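Local atomic coordinates of lipase (Photobacterium sp. M37, PDB entry 2ORY), a protein that probably hydrolyses triacylglycerols, as a cold-adapted lipase of the class 3 family with an alpha/beta-hydrolase fold. Residues A276-G280 with K281-Q285; G321-D325 with I326-D330. All coordinates share one frame; numbering follows the deposited sequence.

Contact 1: A276-G280 with K281-Q285; sequences AETKG and KKYKQ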
loop_
_atom_site.group_PDB
_atom_site.type_symbol
_atom_site.label_atom_id
_atom_site.label_comp_id
_atom_site.label_asym_id
_atom_site.label_seq_id
_atom_site.Cartn_x
_atom_site.Cartn_y
_atom_site.Cartn_z
ATOM N N ALA A 276 1.145 -22.863 7.994
ATOM C CA ALA A 276 0.246 -23.575 8.894
ATOM C C ALA A 276 -0.990 -22.749 9.313
ATOM O O ALA A 276 -2.118 -23.249 9.287
ATOM C CB ALA A 276 1.012 -24.008 10.134
ATOM N N GLU A 277 -0.792 -21.493 9.699
ATOM C CA GLU A 277 -1.928 -20.688 10.146
ATOM C C GLU A 277 -2.871 -20.152 9.066
ATOM O O GLU A 277 -3.991 -19.760 9.384
ATOM C CB GLU A 277 -1.452 -19.535 11.040
ATOM C CG GLU A 277 -0.653 -19.988 12.290
ATOM C CD GLU A 277 -1.469 -20.803 13.314
ATOM O OE1 GLU A 277 -2.618 -20.409 13.638
ATOM O OE2 GLU A 277 -0.948 -21.832 13.816
ATOM N N THR A 278 -2.449 -20.137 7.802
ATOM C CA THR A 278 -3.318 -19.653 6.731
ATOM C C THR A 278 -3.759 -20.783 5.793
ATOM O O THR A 278 -4.386 -20.556 4.759
ATOM C CB THR A 278 -2.634 -18.553 5.928
ATOM O OG1 THR A 278 -1.370 -19.024 5.439
ATOM C CG2 THR A 278 -2.409 -17.335 6.813
ATOM N N LYS A 279 -3.428 -22.009 6.171
ATOM C CA LYS A 279 -3.814 -23.185 5.407
ATOM C C LYS A 279 -5.341 -23.301 5.370
ATOM O O LYS A 279 -6.000 -23.293 6.408
ATOM C CB LYS A 279 -3.228 -24.435 6.068
ATOM C CG LYS A 279 -3.496 -25.736 5.331
ATOM C CD LYS A 279 -2.623 -26.878 5.882
ATOM C CE LYS A 279 -2.781 -28.157 5.051
ATOM N NZ LYS A 279 -1.877 -29.260 5.503
ATOM N N GLY A 280 -5.897 -23.419 4.171
ATOM C CA GLY A 280 -7.336 -23.541 4.036
ATOM C C GLY A 280 -8.061 -22.212 3.969
ATOM O O GLY A 280 -9.271 -22.187 3.769
ATOM N N LYS A 281 -7.336 -21.111 4.138
ATOM C CA LYS A 281 -7.946 -19.780 4.095
ATOM C C LYS A 281 -8.208 -19.303 2.665
ATOM O O LYS A 281 -8.980 -18.370 2.445
ATOM C CB LYS A 281 -7.042 -18.761 4.792
ATOM C CG LYS A 281 -7.429 -18.425 6.213
ATOM C CD LYS A 281 -7.278 -19.604 7.122
ATOM C CE LYS A 281 -7.494 -19.171 8.551
ATOM N NZ LYS A 281 -7.356 -20.317 9.477
ATOM N N LYS A 282 -7.538 -19.939 1.711
ATOM C CA LYS A 282 -7.667 -19.620 0.299
ATOM C C LYS A 282 -7.321 -18.165 -0.029
ATOM O O LYS A 282 -7.988 -17.514 -0.843
ATOM C CB LYS A 282 -9.079 -19.951 -0.178
ATOM C CG LYS A 282 -9.445 -21.417 -0.023
ATOM C CD LYS A 282 -10.761 -21.738 -0.727
ATOM C CE LYS A 282 -11.945 -20.941 -0.173
ATOM N NZ LYS A 282 -13.223 -21.279 -0.894
ATOM N N TYR A 283 -6.258 -17.672 0.614
ATOM C CA TYR A 283 -5.776 -16.313 0.409
ATOM C C TYR A 283 -5.297 -16.208 -1.029
ATOM O O TYR A 283 -4.603 -17.099 -1.518
ATOM C CB TYR A 283 -4.623 -16.001 1.381
ATOM C CG TYR A 283 -5.070 -15.423 2.711
ATOM C CD1 TYR A 283 -4.995 -16.171 3.883
ATOM C CD2 TYR A 283 -5.595 -14.128 2.789
ATOM C CE1 TYR A 283 -5.431 -15.646 5.097
ATOM C CE2 TYR A 283 -6.036 -13.593 4.000
ATOM C CZ TYR A 283 -5.949 -14.356 5.144
ATOM O OH TYR A 283 -6.366 -13.825 6.332
ATOM N N LYS A 284 -5.658 -15.128 -1.708
ATOM C CA LYS A 284 -5.266 -14.961 -3.107
ATOM C C LYS A 284 -5.091 -13.504 -3.517
ATOM O O LYS A 284 -5.824 -12.619 -3.079
ATOM C CB LYS A 284 -6.294 -15.607 -4.040
ATOM C CG LYS A 284 -5.830 -15.613 -5.494
ATOM C CD LYS A 284 -6.733 -16.394 -6.421
ATOM C CE LYS A 284 -7.876 -15.547 -6.940
ATOM N NZ LYS A 284 -8.600 -16.210 -8.086
ATOM N N GLN A 285 -4.119 -13.282 -4.386
ATOM C CA GLN A 285 -3.777 -11.960 -4.876
ATOM C C GLN A 285 -4.880 -11.456 -5.803
ATOM O O GLN A 285 -5.530 -12.253 -6.476
ATOM C CB GLN A 285 -2.467 -12.091 -5.648
ATOM C CG GLN A 285 -1.391 -11.020 -5.497
ATOM C CD GLN A 285 -1.452 -10.173 -4.236
ATOM O OE1 GLN A 285 -2.361 -9.366 -4.072
ATOM N NE2 GLN A 285 -0.460 -10.334 -3.356
#
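Lys281 bends back over the carbonyls of Glu277 and Thr278. Its CB sits 3.2 Å from Thr278 O. CG stays near the same oxygen, and CD lies 3.9 Å from both Thr278 O and Thr278 C, because chi2 (66°) kinks the chain back toward the helix that is ending here. Beyond CD the chain runs extended: CE passes 3.6 Å from Glu277 O, and NZ finishes 3.4 Å from that Glu277 O in a weak hydrogen bond. The ammonium thus comes to a backbone carbonyl at the C-terminal end of helix 265-278, where a positive charge should be favourable; the carboxylate of Glu277 is too distant for a salt bridge.

The backbone makes the firmer link. Lys281 N donates to Thr278 O at 3.1 Å, with an N-H...O angle of 157°. Further on, the Thr278 side chain crosses that of Tyr283 at about a right angle, and Thr278 CG2 touches Tyr283 CE1 at 3.9 Å. The Thr278 hydroxyl is turned to Met274 O one helical turn earlier, which leaves the methyl for the ring, while Tyr283 OH bonds Val107 O and Met110 packs against both Lys281 and Tyr283. The Thr278-Lys281 bond closes a type II beta turn, with Gly280 at its third position in the positive-phi conformation usual there, and this turn leads the chain out of helix 265-278.

Contact 2: G321-D325 with I326-D330; sequences GMMDD and IPLTD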
loop_
_atom_site.group_PDB
_atom_site.type_symbol
_atom_site.label_atom_id
_atom_site.label_comp_id
_atom_site.label_asym_id
_atom_site.label_seq_id
_atom_site.Cartn_x
_atom_site.Cartn_y
_atom_site.Cartn_z
ATOM N N GLY A 321 12.744 2.853 -13.247
ATOM C CA GLY A 321 13.521 4.013 -13.652
ATOM C C GLY A 321 13.235 5.283 -12.876
ATOM O O GLY A 321 13.172 6.371 -13.451
ATOM N N MET A 322 13.094 5.165 -11.566
ATOM C CA MET A 322 12.779 6.327 -10.751
ATOM C C MET A 322 13.849 6.644 -9.704
ATOM O O MET A 322 13.664 7.531 -8.859
ATOM C CB MET A 322 11.425 6.104 -10.070
ATOM C CG MET A 322 10.228 6.121 -11.012
ATOM S SD MET A 322 9.819 7.786 -11.528
ATOM C CE MET A 322 8.747 8.291 -10.207
ATOM N N MET A 323 14.967 5.927 -9.774
ATOM C CA MET A 323 16.062 6.123 -8.831
ATOM C C MET A 323 16.475 7.583 -8.690
ATOM O O MET A 323 16.679 8.070 -7.583
ATOM C CB MET A 323 17.270 5.272 -9.238
ATOM C CG MET A 323 17.088 3.779 -8.979
ATOM S SD MET A 323 16.707 3.470 -7.236
ATOM C CE MET A 323 18.322 3.088 -6.577
ATOM N N ASP A 324 16.575 8.296 -9.799
ATOM C CA ASP A 324 16.980 9.691 -9.726
ATOM C C ASP A 324 15.803 10.598 -9.460
ATOM O O ASP A 324 15.974 11.804 -9.300
ATOM C CB ASP A 324 17.659 10.096 -11.029
ATOM C CG ASP A 324 18.927 9.312 -11.287
ATOM O OD1 ASP A 324 19.311 9.180 -12.468
ATOM O OD2 ASP A 324 19.548 8.833 -10.308
ATOM N N ASP A 325 14.612 10.009 -9.394
ATOM C CA ASP A 325 13.385 10.766 -9.178
ATOM C C ASP A 325 12.793 10.733 -7.767
ATOM O O ASP A 325 12.090 11.677 -7.373
ATOM C CB ASP A 325 12.333 10.309 -10.181
ATOM C CG ASP A 325 12.711 10.651 -11.604
ATOM O OD1 ASP A 325 12.736 11.862 -11.923
ATOM O OD2 ASP A 325 12.997 9.719 -12.394
ATOM N N ILE A 326 13.068 9.659 -7.022
ATOM C CA ILE A 326 12.563 9.488 -5.656
ATOM C C ILE A 326 13.719 9.416 -4.646
ATOM O O ILE A 326 14.441 8.422 -4.583
ATOM C CB ILE A 326 11.717 8.215 -5.583
ATOM C CG1 ILE A 326 10.499 8.388 -6.496
ATOM C CG2 ILE A 326 11.339 7.904 -4.138
ATOM C CD1 ILE A 326 9.567 7.183 -6.556
ATOM N N PRO A 327 13.884 10.469 -3.830
ATOM C CA PRO A 327 14.925 10.631 -2.802
ATOM C C PRO A 327 14.810 9.699 -1.618
ATOM O O PRO A 327 14.426 10.110 -0.525
ATOM C CB PRO A 327 14.771 12.091 -2.394
ATOM C CG PRO A 327 13.297 12.283 -2.471
ATOM C CD PRO A 327 12.916 11.580 -3.762
ATOM N N LEU A 328 15.171 8.449 -1.842
ATOM C CA LEU A 328 15.077 7.424 -0.815
ATOM C C LEU A 328 15.750 7.790 0.499
ATOM O O LEU A 328 15.116 7.761 1.552
ATOM C CB LEU A 328 15.651 6.115 -1.352
ATOM C CG LEU A 328 14.872 5.500 -2.517
ATOM C CD1 LEU A 328 15.653 4.315 -3.051
ATOM C CD2 LEU A 328 13.462 5.073 -2.069
ATOM N N THR A 329 17.028 8.142 0.434
ATOM C CA THR A 329 17.785 8.498 1.628
ATOM C C THR A 329 17.131 9.646 2.392
ATOM O O THR A 329 17.187 9.705 3.620
ATOM C CB THR A 329 19.237 8.868 1.256
ATOM O OG1 THR A 329 19.224 9.880 0.240
ATOM C CG2 THR A 329 19.977 7.654 0.715
ATOM N N ASP A 330 16.491 10.557 1.675
ATOM C CA ASP A 330 15.839 11.668 2.342
ATOM C C ASP A 330 14.544 11.228 3.004
ATOM O O ASP A 330 14.134 11.780 4.026
ATOM C CB ASP A 330 15.539 12.775 1.347
ATOM C CG ASP A 330 14.932 13.983 2.008
ATOM O OD1 ASP A 330 15.578 14.543 2.917
ATOM O OD2 ASP A 330 13.810 14.373 1.627
#
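A tight turn in the loop between helices 304-319 and 328-332 brings Met322 back against Ile326, and Met322 O is its hub. Ile326 N donates to Met322 O at 2.9 Å. Asp325 N reaches the same Met322 O at 2.7 Å, giving this carbonyl two backbone donors.

The side chains of Met322 and Ile326 also meet, crossing at a slant. Met322 is folded at chi2 and chi3 (-75° and -87°), which curls its methyl round to Ile326: Met322 CE lies 3.9 Å from Ile326 CD1, and Met322 CB is also near that methyl. Leu10 of helix 5-15 touches both residues. Just upstream, helix 304-319 ends in a Schellman motif whose C-prime residue is Gly321, at positive phi; Met322 N bonds Pro317 O there, so the turn starts directly from the helix end.

Met323 makes a second, looser apolar contact, its SD 4.4 Å from Leu328 CD1; Val314 and Glu318 of helix 304-319 also touch the Met323 side chain. Just before Leu328 in the chain, Pro327 is the centre of an inverse gamma turn and the N-cap residue of helix 328-332; its CD rests 3.7 Å from Asp325 O. The carboxylate of Asp325 turns elsewhere: its OD1 is hydrogen-bonded to Tyr3 OH.

Both contacts are local and partly buried, and they lie on opposite sides of the chain's centre, their nearest atoms about 20 Å apart. Contact 1 handles the exit from helix 265-278 and is the more polar: four of its seven touching residues are exposed, and a lysine tail and a buried threonine-tyrosine pair flank its turn. Contact 2 joins helix 304-319 to helix 328-332 and is more enclosed, with Met322, Ile326 and Leu328 buried, partly against helix 5-15. They share no helix. The chemistry follows the place: in contact 1 a lysine ammonium lies at helix-end carbonyls, whereas in contact 2 apolar side chains meet.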